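Local coordinates for protein phenol hydroxylase component phN (Pseudomonas stutzeri, PDB 3U52) that probably hydroxylates phenol and related aromatics, serving as the large diiron-bearing subunit of a multicomponent bacterial monooxygenase, at residues 270-283 against 327-339. Sequence-based numbering, arbitrary orientation.
Sequences FRLLSLVSMMMDYM and AKHHLSHQLWTTF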
loop_
_atom_site.group_PDB
_atom_site.type_symbol
_atom_site.label_atom_id
_atom_site.label_comp_id
_atom_site.label_asym_id
_atom_site.label_seq_id
_atom_site.Cartn_x
_atom_site.Cartn_y
_atom_site.Cartn_z
ATOM N N PHE A 270 2.684 -19.401 -30.764
ATOM C CA PHE A 270 3.385 -20.597 -30.256
ATOM C C PHE A 270 4.946 -20.407 -30.259
ATOM O O PHE A 270 5.658 -20.759 -29.291
ATOM C CB PHE A 270 2.967 -21.827 -31.117
ATOM C CG PHE A 270 3.796 -23.043 -30.867
ATOM C CD1 PHE A 270 3.912 -23.574 -29.594
ATOM C CD2 PHE A 270 4.453 -23.668 -31.918
ATOM C CE1 PHE A 270 4.685 -24.757 -29.379
ATOM C CE2 PHE A 270 5.211 -24.824 -31.708
ATOM C CZ PHE A 270 5.319 -25.352 -30.435
ATOM N N ARG A 271 5.484 -19.840 -31.350
ATOM C CA ARG A 271 6.927 -19.601 -31.445
ATOM C C ARG A 271 7.343 -18.552 -30.416
ATOM O O ARG A 271 8.368 -18.687 -29.756
ATOM C CB ARG A 271 7.345 -19.235 -32.893
ATOM C CG ARG A 271 7.323 -20.497 -33.790
ATOM C CD ARG A 271 8.393 -21.474 -33.281
ATOM N NE ARG A 271 8.747 -22.496 -34.291
ATOM C CZ ARG A 271 8.770 -23.805 -34.073
ATOM N NH1 ARG A 271 8.424 -24.326 -32.896
ATOM N NH2 ARG A 271 9.122 -24.608 -35.049
ATOM N N LEU A 272 6.540 -17.510 -30.257
ATOM C CA LEU A 272 6.902 -16.491 -29.273
ATOM C C LEU A 272 6.981 -17.131 -27.837
ATOM O O LEU A 272 7.909 -16.873 -27.068
ATOM C CB LEU A 272 5.864 -15.375 -29.323
ATOM C CG LEU A 272 6.029 -14.279 -28.282
ATOM C CD1 LEU A 272 7.462 -13.650 -28.343
ATOM C CD2 LEU A 272 4.975 -13.277 -28.522
ATOM N N LEU A 273 6.019 -17.981 -27.514
ATOM C CA LEU A 273 5.921 -18.612 -26.173
ATOM C C LEU A 273 7.003 -19.646 -25.842
ATOM O O LEU A 273 7.197 -20.028 -24.662
ATOM C CB LEU A 273 4.579 -19.330 -26.040
ATOM C CG LEU A 273 3.379 -18.426 -25.899
ATOM C CD1 LEU A 273 2.112 -19.313 -26.062
ATOM C CD2 LEU A 273 3.444 -17.727 -24.524
ATOM N N SER A 274 7.690 -20.130 -26.866
ATOM C CA SER A 274 8.855 -20.967 -26.633
ATOM C C SER A 274 9.857 -20.304 -25.644
ATOM O O SER A 274 10.455 -20.995 -24.842
ATOM C CB SER A 274 9.496 -21.424 -27.950
ATOM O OG SER A 274 10.332 -20.450 -28.566
ATOM N N LEU A 275 9.976 -18.975 -25.650
ATOM C CA LEU A 275 10.751 -18.255 -24.652
ATOM C C LEU A 275 10.284 -18.445 -23.198
ATOM O O LEU A 275 11.123 -18.478 -22.280
ATOM C CB LEU A 275 10.730 -16.758 -24.964
ATOM C CG LEU A 275 11.530 -16.295 -26.170
ATOM C CD1 LEU A 275 11.328 -14.758 -26.342
ATOM C CD2 LEU A 275 13.008 -16.687 -26.016
ATOM N N VAL A 276 8.962 -18.523 -22.989
ATOM C CA VAL A 276 8.359 -18.791 -21.675
ATOM C C VAL A 276 8.542 -20.255 -21.230
ATOM O O VAL A 276 8.754 -20.499 -20.045
ATOM C CB VAL A 276 6.846 -18.426 -21.606
ATOM C CG1 VAL A 276 6.343 -18.449 -20.155
ATOM C CG2 VAL A 276 6.596 -17.057 -22.163
ATOM N N SER A 277 8.481 -21.211 -22.170
ATOM C CA SER A 277 8.724 -22.600 -21.828
ATOM C C SER A 277 10.065 -22.788 -21.157
ATOM O O SER A 277 10.187 -23.493 -20.156
ATOM C CB SER A 277 8.604 -23.536 -23.047
ATOM O OG SER A 277 9.750 -23.437 -23.837
ATOM N N MET A 278 11.083 -22.149 -21.720
ATOM C CA MET A 278 12.443 -22.190 -21.174
ATOM C C MET A 278 12.542 -21.512 -19.772
ATOM O O MET A 278 13.219 -21.999 -18.861
ATOM C CB MET A 278 13.371 -21.487 -22.178
ATOM C CG MET A 278 14.742 -21.342 -21.710
ATOM S SD MET A 278 15.705 -20.407 -22.920
ATOM C CE MET A 278 15.125 -18.721 -22.496
ATOM N N MET A 279 11.913 -20.356 -19.631
ATOM C CA MET A 279 11.848 -19.632 -18.348
ATOM C C MET A 279 11.304 -20.483 -17.216
ATOM O O MET A 279 11.921 -20.607 -16.130
ATOM C CB MET A 279 10.955 -18.391 -18.553
ATOM C CG MET A 279 10.900 -17.365 -17.423
ATOM S SD MET A 279 9.945 -17.859 -15.974
ATOM C CE MET A 279 8.216 -17.823 -16.269
ATOM N N MET A 280 10.114 -21.031 -17.431
ATOM C CA MET A 280 9.449 -21.739 -16.335
ATOM C C MET A 280 10.115 -23.099 -16.012
ATOM O O MET A 280 10.136 -23.495 -14.841
ATOM C CB MET A 280 7.937 -21.898 -16.561
ATOM C CG MET A 280 7.536 -22.915 -17.617
ATOM S SD MET A 280 5.773 -22.790 -18.023
ATOM C CE MET A 280 4.997 -23.571 -16.631
ATOM N N ASP A 281 10.654 -23.798 -17.013
ATOM C CA ASP A 281 11.278 -25.097 -16.734
ATOM C C ASP A 281 12.664 -24.935 -16.125
ATOM O O ASP A 281 13.046 -25.755 -15.259
ATOM C CB ASP A 281 11.386 -25.969 -17.989
ATOM C CG ASP A 281 10.071 -26.649 -18.346
ATOM O OD1 ASP A 281 10.041 -27.414 -19.308
ATOM O OD2 ASP A 281 9.059 -26.464 -17.641
ATOM N N TYR A 282 13.413 -23.895 -16.555
ATOM C CA TYR A 282 14.847 -23.743 -16.180
ATOM C C TYR A 282 15.226 -22.531 -15.316
ATOM O O TYR A 282 16.121 -22.634 -14.456
ATOM C CB TYR A 282 15.722 -23.687 -17.449
ATOM C CG TYR A 282 15.865 -25.028 -18.125
ATOM C CD1 TYR A 282 14.908 -25.487 -19.054
ATOM C CD2 TYR A 282 16.941 -25.850 -17.823
ATOM C CE1 TYR A 282 15.007 -26.743 -19.649
ATOM C CE2 TYR A 282 17.078 -27.118 -18.420
ATOM C CZ TYR A 282 16.125 -27.546 -19.331
ATOM O OH TYR A 282 16.302 -28.790 -19.883
ATOM N N MET A 283 14.609 -21.375 -15.573
ATOM C CA MET A 283 15.045 -20.170 -14.892
ATOM C C MET A 283 14.462 -19.987 -13.480
ATOM O O MET A 283 14.996 -19.184 -12.705
ATOM C CB MET A 283 14.823 -18.924 -15.735
ATOM C CG MET A 283 15.575 -18.906 -17.083
ATOM S SD MET A 283 15.269 -17.258 -17.715
ATOM C CE MET A 283 16.598 -16.966 -18.823
ATOM N N ALA A 327 5.476 -30.869 -29.523
ATOM C CA ALA A 327 6.728 -30.166 -29.172
ATOM C C ALA A 327 6.836 -29.854 -27.679
ATOM O O ALA A 327 7.913 -29.526 -27.189
ATOM C CB ALA A 327 6.905 -28.848 -29.989
ATOM N N LYS A 328 5.731 -29.937 -26.959
ATOM C CA LYS A 328 5.738 -29.599 -25.543
ATOM C C LYS A 328 6.722 -30.478 -24.762
ATOM O O LYS A 328 7.228 -30.053 -23.701
ATOM C CB LYS A 328 4.306 -29.646 -24.932
ATOM C CG LYS A 328 3.783 -31.078 -24.636
ATOM C CD LYS A 328 2.362 -31.010 -24.131
ATOM C CE LYS A 328 1.762 -32.422 -23.965
ATOM N NZ LYS A 328 0.988 -32.797 -25.154
ATOM N N HIS A 329 7.023 -31.679 -25.291
ATOM C CA HIS A 329 7.976 -32.587 -24.627
ATOM C C HIS A 329 9.465 -32.196 -24.863
ATOM O O HIS A 329 10.365 -32.806 -24.286
ATOM C CB HIS A 329 7.734 -34.034 -25.050
ATOM C CG HIS A 329 6.334 -34.490 -24.803
ATOM N ND1 HIS A 329 5.808 -34.616 -23.534
ATOM C CD2 HIS A 329 5.339 -34.818 -25.658
ATOM C CE1 HIS A 329 4.544 -35.007 -23.618
ATOM N NE2 HIS A 329 4.240 -35.144 -24.898
ATOM N N HIS A 330 9.692 -31.202 -25.733
ATOM C CA HIS A 330 11.052 -30.914 -26.277
ATOM C C HIS A 330 11.446 -29.454 -26.149
ATOM O O HIS A 330 12.611 -29.125 -25.907
ATOM C CB HIS A 330 11.076 -31.284 -27.765
ATOM C CG HIS A 330 11.031 -32.767 -28.020
ATOM N ND1 HIS A 330 12.105 -33.597 -27.776
ATOM C CD2 HIS A 330 10.038 -33.563 -28.474
ATOM C CE1 HIS A 330 11.779 -34.840 -28.085
ATOM N NE2 HIS A 330 10.534 -34.843 -28.519
ATOM N N LEU A 331 10.449 -28.578 -26.287
ATOM C CA LEU A 331 10.653 -27.118 -26.469
ATOM C C LEU A 331 11.604 -26.439 -25.473
ATOM O O LEU A 331 12.592 -25.785 -25.871
ATOM C CB LEU A 331 9.320 -26.421 -26.377
ATOM C CG LEU A 331 9.118 -25.262 -27.300
ATOM C CD1 LEU A 331 9.278 -25.716 -28.804
ATOM C CD2 LEU A 331 7.673 -24.808 -27.061
ATOM N N SER A 332 11.327 -26.591 -24.192
ATOM C CA SER A 332 12.128 -25.886 -23.180
ATOM C C SER A 332 13.581 -26.343 -23.160
ATOM O O SER A 332 14.497 -25.544 -22.976
ATOM C CB SER A 332 11.471 -26.017 -21.806
ATOM O OG SER A 332 11.627 -27.323 -21.289
ATOM N N HIS A 333 13.797 -27.631 -23.403
ATOM C CA HIS A 333 15.141 -28.218 -23.405
ATOM C C HIS A 333 15.970 -27.780 -24.652
ATOM O O HIS A 333 17.146 -27.436 -24.532
ATOM C CB HIS A 333 15.010 -29.749 -23.348
ATOM C CG HIS A 333 13.986 -30.230 -22.343
ATOM N ND1 HIS A 333 14.106 -29.984 -20.986
ATOM C CD2 HIS A 333 12.807 -30.880 -22.514
ATOM C CE1 HIS A 333 13.054 -30.488 -20.357
ATOM N NE2 HIS A 333 12.257 -31.043 -21.257
ATOM N N GLN A 334 15.349 -27.790 -25.836
ATOM C CA GLN A 334 15.982 -27.254 -27.058
ATOM C C GLN A 334 16.389 -25.777 -26.900
ATOM O O GLN A 334 17.517 -25.364 -27.253
ATOM C CB GLN A 334 15.029 -27.421 -28.260
ATOM C CG GLN A 334 14.785 -28.879 -28.639
ATOM C CD GLN A 334 13.645 -29.070 -29.645
ATOM O OE1 GLN A 334 12.661 -28.324 -29.666
ATOM N NE2 GLN A 334 13.777 -30.113 -30.478
ATOM N N LEU A 335 15.515 -24.970 -26.330
ATOM C CA LEU A 335 15.812 -23.565 -26.179
ATOM C C LEU A 335 16.880 -23.307 -25.104
ATOM O O LEU A 335 17.734 -22.443 -25.283
ATOM C CB LEU A 335 14.524 -22.794 -25.861
ATOM C CG LEU A 335 13.796 -22.466 -27.156
ATOM C CD1 LEU A 335 12.359 -22.498 -26.822
ATOM C CD2 LEU A 335 14.249 -21.064 -27.526
ATOM N N TRP A 336 16.861 -24.070 -23.998
ATOM C CA TRP A 336 17.792 -23.731 -22.910
ATOM C C TRP A 336 19.184 -24.007 -23.398
ATOM O O TRP A 336 20.133 -23.238 -23.212
ATOM C CB TRP A 336 17.510 -24.539 -21.650
ATOM C CG TRP A 336 18.436 -24.229 -20.479
ATOM C CD1 TRP A 336 19.398 -25.066 -19.929
ATOM C CD2 TRP A 336 18.509 -23.007 -19.742
ATOM N NE1 TRP A 336 20.011 -24.440 -18.862
ATOM C CE2 TRP A 336 19.465 -23.193 -18.709
ATOM C CE3 TRP A 336 17.809 -21.784 -19.811
ATOM C CZ2 TRP A 336 19.756 -22.201 -17.781
ATOM C CZ3 TRP A 336 18.109 -20.804 -18.888
ATOM C CH2 TRP A 336 19.072 -21.020 -17.887
ATOM N N THR A 337 19.316 -25.155 -24.023
ATOM C CA THR A 337 20.585 -25.546 -24.684
ATOM C C THR A 337 21.114 -24.531 -25.798
ATOM O O THR A 337 22.338 -24.222 -25.879
ATOM C CB THR A 337 20.389 -27.083 -24.971
ATOM O OG1 THR A 337 21.170 -27.911 -24.099
ATOM C CG2 THR A 337 20.278 -27.489 -26.304
ATOM N N THR A 338 20.209 -23.938 -26.560
ATOM C CA THR A 338 20.512 -22.837 -27.472
ATOM C C THR A 338 21.035 -21.614 -26.739
ATOM O O THR A 338 22.078 -21.058 -27.115
ATOM C CB THR A 338 19.242 -22.463 -28.253
ATOM O OG1 THR A 338 18.893 -23.620 -29.028
ATOM C CG2 THR A 338 19.443 -21.247 -29.165
ATOM N N PHE A 339 20.330 -21.188 -25.685
ATOM C CA PHE A 339 20.728 -19.991 -24.962
ATOM C C PHE A 339 22.007 -20.232 -24.189
ATOM O O PHE A 339 22.866 -19.339 -24.106
ATOM C CB PHE A 339 19.603 -19.466 -24.073
ATOM C CG PHE A 339 18.571 -18.640 -24.839
ATOM C CD1 PHE A 339 17.373 -19.192 -25.244
ATOM C CD2 PHE A 339 18.842 -17.331 -25.176
ATOM C CE1 PHE A 339 16.418 -18.428 -25.918
ATOM C CE2 PHE A 339 17.895 -16.545 -25.830
ATOM C CZ PHE A 339 16.688 -17.108 -26.230
#
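Tyr282 and Trp336 lie in an offset stack where two helices cross almost perpendicularly (-86°) with knobs-into-holes packing: Met278 sits among Ser332, Leu335, Trp336 and Phe339, and Ser332 in turn among Ser277, Met278, Asp281 and Tyr282. The junction joins the end of helix 254-283 to the start of helix 331-342 in the mainly helical hydroxylase chain. From CB outward, Tyr282 first makes a CH-pi contact, CB lying over the six-membered ring of Trp336, 3.8 Å from the centroid; CG and CD2 run on above the five-membered ring, CD2 coming 3.3 Å from Trp336 CD1, with the planes 13° apart. CE1 passes Ser332 O at 3.6 Å, and OH ends 2.7 Å from His333 ND1, a hydrogen bond near the imidazole plane; OH is also hydrogen-bonded to Tyr377 OH. Trp336 CB makes another CH-pi contact, over the Tyr282 ring. With CG anti to the backbone N (chi1 -180°), its indole reaches Met278 CG at one edge, and NE1 bonds Trp351 O. Replacing Trp336 by an alanine is likely to strip one face of Tyr282 of its stacking partner and leave Trp351 O without this donor. The extended chain of Met278 carries SD obliquely to the Phe339 ring, and the bend at chi3 folds CE back beside it, a Met-aromatic contact; Phe339 also touches bound xenon. Ser332 OG donates to Asp281 OD1 at 2.5 Å, on its anti side and somewhat out of the carboxylate plane, while OD2 accepts from Trp291 N.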